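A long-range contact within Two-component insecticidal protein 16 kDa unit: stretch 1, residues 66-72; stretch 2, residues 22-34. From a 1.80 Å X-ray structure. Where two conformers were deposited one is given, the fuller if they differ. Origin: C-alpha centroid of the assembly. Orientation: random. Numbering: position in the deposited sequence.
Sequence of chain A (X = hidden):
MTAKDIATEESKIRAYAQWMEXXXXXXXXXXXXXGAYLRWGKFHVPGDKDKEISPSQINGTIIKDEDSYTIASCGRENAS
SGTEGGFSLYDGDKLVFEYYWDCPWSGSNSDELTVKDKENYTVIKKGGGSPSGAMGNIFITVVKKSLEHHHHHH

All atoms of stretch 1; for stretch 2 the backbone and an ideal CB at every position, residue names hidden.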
# COMPACT_ATOMS: atom_id res chain seq x y z
N GLU A 66 -4.59 -11.19 -12.12
CA GLU A 66 -3.62 -10.68 -13.12
C GLU A 66 -3.74 -9.18 -13.38
O GLU A 66 -3.28 -8.74 -14.41
CB GLU A 66 -3.61 -11.46 -14.44
CG GLU A 66 -3.36 -12.98 -14.27
CD GLU A 66 -3.54 -13.77 -15.57
OE1 GLU A 66 -3.87 -13.23 -16.65
OE2 GLU A 66 -3.38 -14.96 -15.47
N ASP A 67 -4.40 -8.45 -12.46
CA ASP A 67 -4.43 -7.00 -12.46
C ASP A 67 -3.71 -6.41 -11.26
O ASP A 67 -3.39 -7.06 -10.31
CB ASP A 67 -5.87 -6.50 -12.35
CG ASP A 67 -6.69 -6.68 -13.62
OD1 ASP A 67 -6.16 -7.00 -14.73
OD2 ASP A 67 -7.93 -6.46 -13.53
N SER A 68 -3.46 -5.11 -11.34
CA SER A 68 -2.94 -4.44 -10.15
C SER A 68 -3.85 -3.25 -9.77
O SER A 68 -4.73 -2.79 -10.52
CB SER A 68 -1.54 -3.92 -10.39
OG SER A 68 -1.50 -2.90 -11.41
N TYR A 69 -3.56 -2.70 -8.62
CA TYR A 69 -4.23 -1.44 -8.17
C TYR A 69 -3.19 -0.67 -7.37
O TYR A 69 -2.36 -1.31 -6.73
CB TYR A 69 -5.35 -1.81 -7.25
CG TYR A 69 -6.01 -0.66 -6.55
CD1 TYR A 69 -6.86 0.24 -7.24
CD2 TYR A 69 -5.87 -0.50 -5.16
CE1 TYR A 69 -7.55 1.28 -6.54
CE2 TYR A 69 -6.59 0.51 -4.47
CZ TYR A 69 -7.38 1.41 -5.16
OH TYR A 69 -8.02 2.43 -4.48
N THR A 70 -3.21 0.67 -7.48
CA THR A 70 -2.22 1.50 -6.82
C THR A 70 -2.91 2.41 -5.85
O THR A 70 -3.98 3.03 -6.19
CB THR A 70 -1.47 2.32 -7.89
OG1 THR A 70 -0.80 1.40 -8.77
CG2 THR A 70 -0.49 3.25 -7.28
N ILE A 71 -2.28 2.52 -4.70
CA ILE A 71 -2.66 3.45 -3.63
C ILE A 71 -1.52 4.53 -3.62
O ILE A 71 -0.32 4.22 -3.70
CB ILE A 71 -2.78 2.71 -2.32
CG1 ILE A 71 -3.99 1.81 -2.30
CG2 ILE A 71 -2.81 3.64 -1.13
CD1 ILE A 71 -4.01 0.75 -1.23
N ALA A 72 -1.90 5.75 -3.37
CA ALA A 72 -0.88 6.82 -3.36
C ALA A 72 -1.19 7.76 -2.24
O ALA A 72 -2.34 8.07 -2.01
CB ALA A 72 -0.93 7.55 -4.66
N UNK A 22 2.10 2.79 -3.89
CA UNK A 22 2.21 1.35 -3.64
C UNK A 22 1.30 0.62 -4.66
O UNK A 22 0.14 0.92 -4.78
CB UNK A 22 1.82 1.01 -2.20
N UNK A 23 1.87 -0.32 -5.38
CA UNK A 23 1.10 -1.01 -6.41
C UNK A 23 1.02 -2.46 -5.91
O UNK A 23 2.05 -3.03 -5.57
CB UNK A 23 1.74 -0.90 -7.80
N UNK A 24 -0.20 -3.04 -5.90
CA UNK A 24 -0.45 -4.45 -5.50
C UNK A 24 -0.93 -5.19 -6.73
O UNK A 24 -1.92 -4.74 -7.36
CB UNK A 24 -1.47 -4.56 -4.37
N UNK A 25 -0.16 -6.21 -7.13
CA UNK A 25 -0.48 -6.97 -8.36
C UNK A 25 -0.77 -8.34 -7.84
O UNK A 25 0.02 -8.86 -7.04
CB UNK A 25 0.64 -6.97 -9.40
N UNK A 26 -1.80 -9.00 -8.37
CA UNK A 26 -2.28 -10.25 -7.77
C UNK A 26 -2.48 -11.30 -8.83
O UNK A 26 -2.75 -10.92 -9.96
CB UNK A 26 -3.58 -10.03 -7.00
N UNK A 27 -2.40 -12.54 -8.39
CA UNK A 27 -2.51 -13.73 -9.27
C UNK A 27 -3.24 -14.85 -8.55
O UNK A 27 -3.02 -15.15 -7.43
CB UNK A 27 -1.13 -14.21 -9.72
N UNK A 28 -4.10 -15.49 -9.31
CA UNK A 28 -4.79 -16.73 -8.96
C UNK A 28 -5.99 -16.62 -8.01
O UNK A 28 -6.47 -17.65 -7.46
CB UNK A 28 -3.77 -17.68 -8.33
N UNK A 29 -6.48 -15.39 -7.82
CA UNK A 29 -7.71 -15.07 -7.07
C UNK A 29 -8.03 -13.60 -7.28
O UNK A 29 -7.24 -12.91 -7.90
CB UNK A 29 -7.56 -15.38 -5.58
N UNK A 30 -9.20 -13.16 -6.84
CA UNK A 30 -9.48 -11.70 -6.76
C UNK A 30 -9.40 -11.36 -5.29
O UNK A 30 -9.86 -12.12 -4.48
CB UNK A 30 -10.84 -11.32 -7.35
N UNK A 31 -8.75 -10.21 -4.99
CA UNK A 31 -8.48 -9.82 -3.64
C UNK A 31 -9.12 -8.46 -3.41
O UNK A 31 -9.46 -7.79 -4.38
CB UNK A 31 -6.98 -9.79 -3.36
N UNK A 32 -9.28 -8.11 -2.12
CA UNK A 32 -10.03 -6.94 -1.66
C UNK A 32 -9.18 -6.12 -0.70
O UNK A 32 -8.68 -6.71 0.31
CB UNK A 32 -11.34 -7.36 -0.99
N UNK A 33 -9.09 -4.81 -0.98
CA UNK A 33 -8.46 -3.87 -0.01
C UNK A 33 -9.45 -3.52 1.10
O UNK A 33 -10.60 -3.15 0.84
CB UNK A 33 -7.99 -2.59 -0.71
N UNK A 34 -9.04 -3.58 2.37
CA UNK A 34 -9.90 -3.09 3.44
C UNK A 34 -8.98 -2.52 4.51
O UNK A 34 -7.75 -2.71 4.50
CB UNK A 34 -10.80 -4.19 4.00

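Residues 68-72 run antiparallel to the strand at positions 22-27. Side chains alternate between the two faces along each strand.

Position 22 pairs with Ile 71. Its N hydrogen-bonds to Ile 71 O (2.8 Å) and its O accepts from Ile 71 N (2.9 Å). CA-to-CB points to the face that carries Tyr 69 and Ile 71. An aliphatic residue, often beta-branched, would suit. It is Ile 22; its CG2 packs on Ile 71 CB at 3.8 Å, while the end of the side chain leads away.

Position 23 lies on the other face, opposite Thr 70. The ideal CB is 3.6 Å from Thr 70 OG1, so a short hydroxyl residue could bond there; valine would fit the strand without that bond. It is Thr 23. OG1 hydrogen-bonds Thr 70 OG1 at 2.8 Å, and either may donate. CG2 lies 3.8 Å from Ser 68 CB.

Position 24 pairs with Tyr 69: its N hydrogen-bonds to Tyr 69 O and Tyr 69 N to its O, both at 2.9 Å. CB points to the face of Tyr 69 and Ile 71. Valine, leucine or isoleucine would suit. It is Ile 24, whose CD1 comes within 4.3 Å of Ile 71 CD1.

Position 25 faces the small Ser 68, with the ideal CB 3.9 Å from Ser 68 CB. Such a small neighbour leaves space for a long or aromatic side chain. It is Phe 25. The ring extends along stretch 1: CD1 is 3.7 Å from Ser 68 CB, CZ is 3.4 Å from Glu 66 O, and Asp 67 O lies over one ring face.

Position 26 keeps the ladder going with its backbone. N donates to Asp 67 O (3.2 Å) and O accepts from Glu 66 N (2.9 Å). CB points sideways, the ideal CB 4.4 Å from Asp 67 O, so many strand-forming residues would do. It is Val 26, whose CG2 comes within 3.9 Å of Asp 67 O.

Position 27 also points sideways, its ideal CB 5.2 Å from Glu 66 N. The choice is loose; it is Val 27.

Position 28 has phi/psi of 78/14, which favours glycine, asparagine or aspartate. It is Asn 28. Positions 29 and 30 have no stretch 1 atom near CB. Stretch 1 does not restrict them; polar or small residues would suit. They are Ser 29 and Asn 30.

Position 33 returns toward stretch 1. The ideal CB is 5.1 Å from Tyr 69 CE2, which calls for a modest apolar residue. It is Val 33. CG2 meets Tyr 69 CD2 at 4.2 Å and CG1 meets Ile 71 CD1 at 4.4 Å.

Stretch 1 sets no preference at 31, 32 and 34; many strand residues would serve. They are Phe 31, Lys 32 and Glu 34. Lys 32 NZ and Glu 34 OE2 form a long salt bridge (3.8 Å).

Stretch 2 (22-34) ITIFVVNSNFKVE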
# COMPACT_ATOMS: atom_id res chain seq x y z
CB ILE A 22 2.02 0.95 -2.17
CG1 ILE A 22 2.29 -0.50 -1.97
CG2 ILE A 22 0.66 1.24 -1.65
CD1 ILE A 22 2.70 -0.84 -0.57
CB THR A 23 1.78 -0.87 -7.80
OG1 THR A 23 1.76 0.47 -8.18
CG2 THR A 23 1.02 -1.64 -8.81
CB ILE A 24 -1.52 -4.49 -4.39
CG1 ILE A 24 -1.11 -3.59 -3.24
CG2 ILE A 24 -1.81 -5.92 -3.88
CD1 ILE A 24 -1.77 -2.25 -3.25
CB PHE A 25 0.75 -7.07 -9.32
CG PHE A 25 0.46 -7.73 -10.61
CD1 PHE A 25 -0.02 -7.02 -11.66
CD2 PHE A 25 0.57 -9.12 -10.73
CE1 PHE A 25 -0.29 -7.64 -12.88
CE2 PHE A 25 0.25 -9.77 -11.95
CZ PHE A 25 -0.20 -9.00 -12.99
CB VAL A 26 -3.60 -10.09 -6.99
CG1 VAL A 26 -3.47 -8.93 -5.99
CG2 VAL A 26 -4.75 -9.80 -7.92
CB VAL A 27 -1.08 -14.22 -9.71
CG1 VAL A 27 -1.15 -15.41 -10.63
CG2 VAL A 27 -0.23 -13.12 -10.28
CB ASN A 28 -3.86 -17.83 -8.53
CG ASN A 28 -4.49 -19.21 -8.69
OD1 ASN A 28 -5.27 -19.39 -9.63
ND2 ASN A 28 -4.21 -20.16 -7.77
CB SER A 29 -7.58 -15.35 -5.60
OG SER A 29 -8.85 -15.57 -5.02
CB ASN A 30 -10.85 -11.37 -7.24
CG ASN A 30 -11.12 -12.02 -8.58
OD1 ASN A 30 -10.28 -11.97 -9.48
ND2 ASN A 30 -12.29 -12.62 -8.70
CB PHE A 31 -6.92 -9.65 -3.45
CG PHE A 31 -6.15 -10.94 -3.58
CD1 PHE A 31 -5.89 -11.50 -4.82
CD2 PHE A 31 -5.64 -11.58 -2.48
CE1 PHE A 31 -5.07 -12.66 -4.92
CE2 PHE A 31 -4.90 -12.74 -2.55
CZ PHE A 31 -4.62 -13.29 -3.80
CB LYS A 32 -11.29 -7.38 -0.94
CG LYS A 32 -12.22 -6.26 -0.48
CD LYS A 32 -13.43 -6.84 0.25
CE LYS A 32 -13.07 -7.65 1.52
NZ LYS A 32 -14.25 -7.98 2.43
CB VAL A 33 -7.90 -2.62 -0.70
CG1 VAL A 33 -7.23 -1.77 0.32
CG2 VAL A 33 -6.98 -2.95 -1.91
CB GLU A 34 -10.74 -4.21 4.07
CG GLU A 34 -11.78 -4.83 3.24
CD GLU A 34 -12.95 -3.95 2.91
OE1 GLU A 34 -13.29 -2.93 3.56
OE2 GLU A 34 -13.58 -4.33 1.89
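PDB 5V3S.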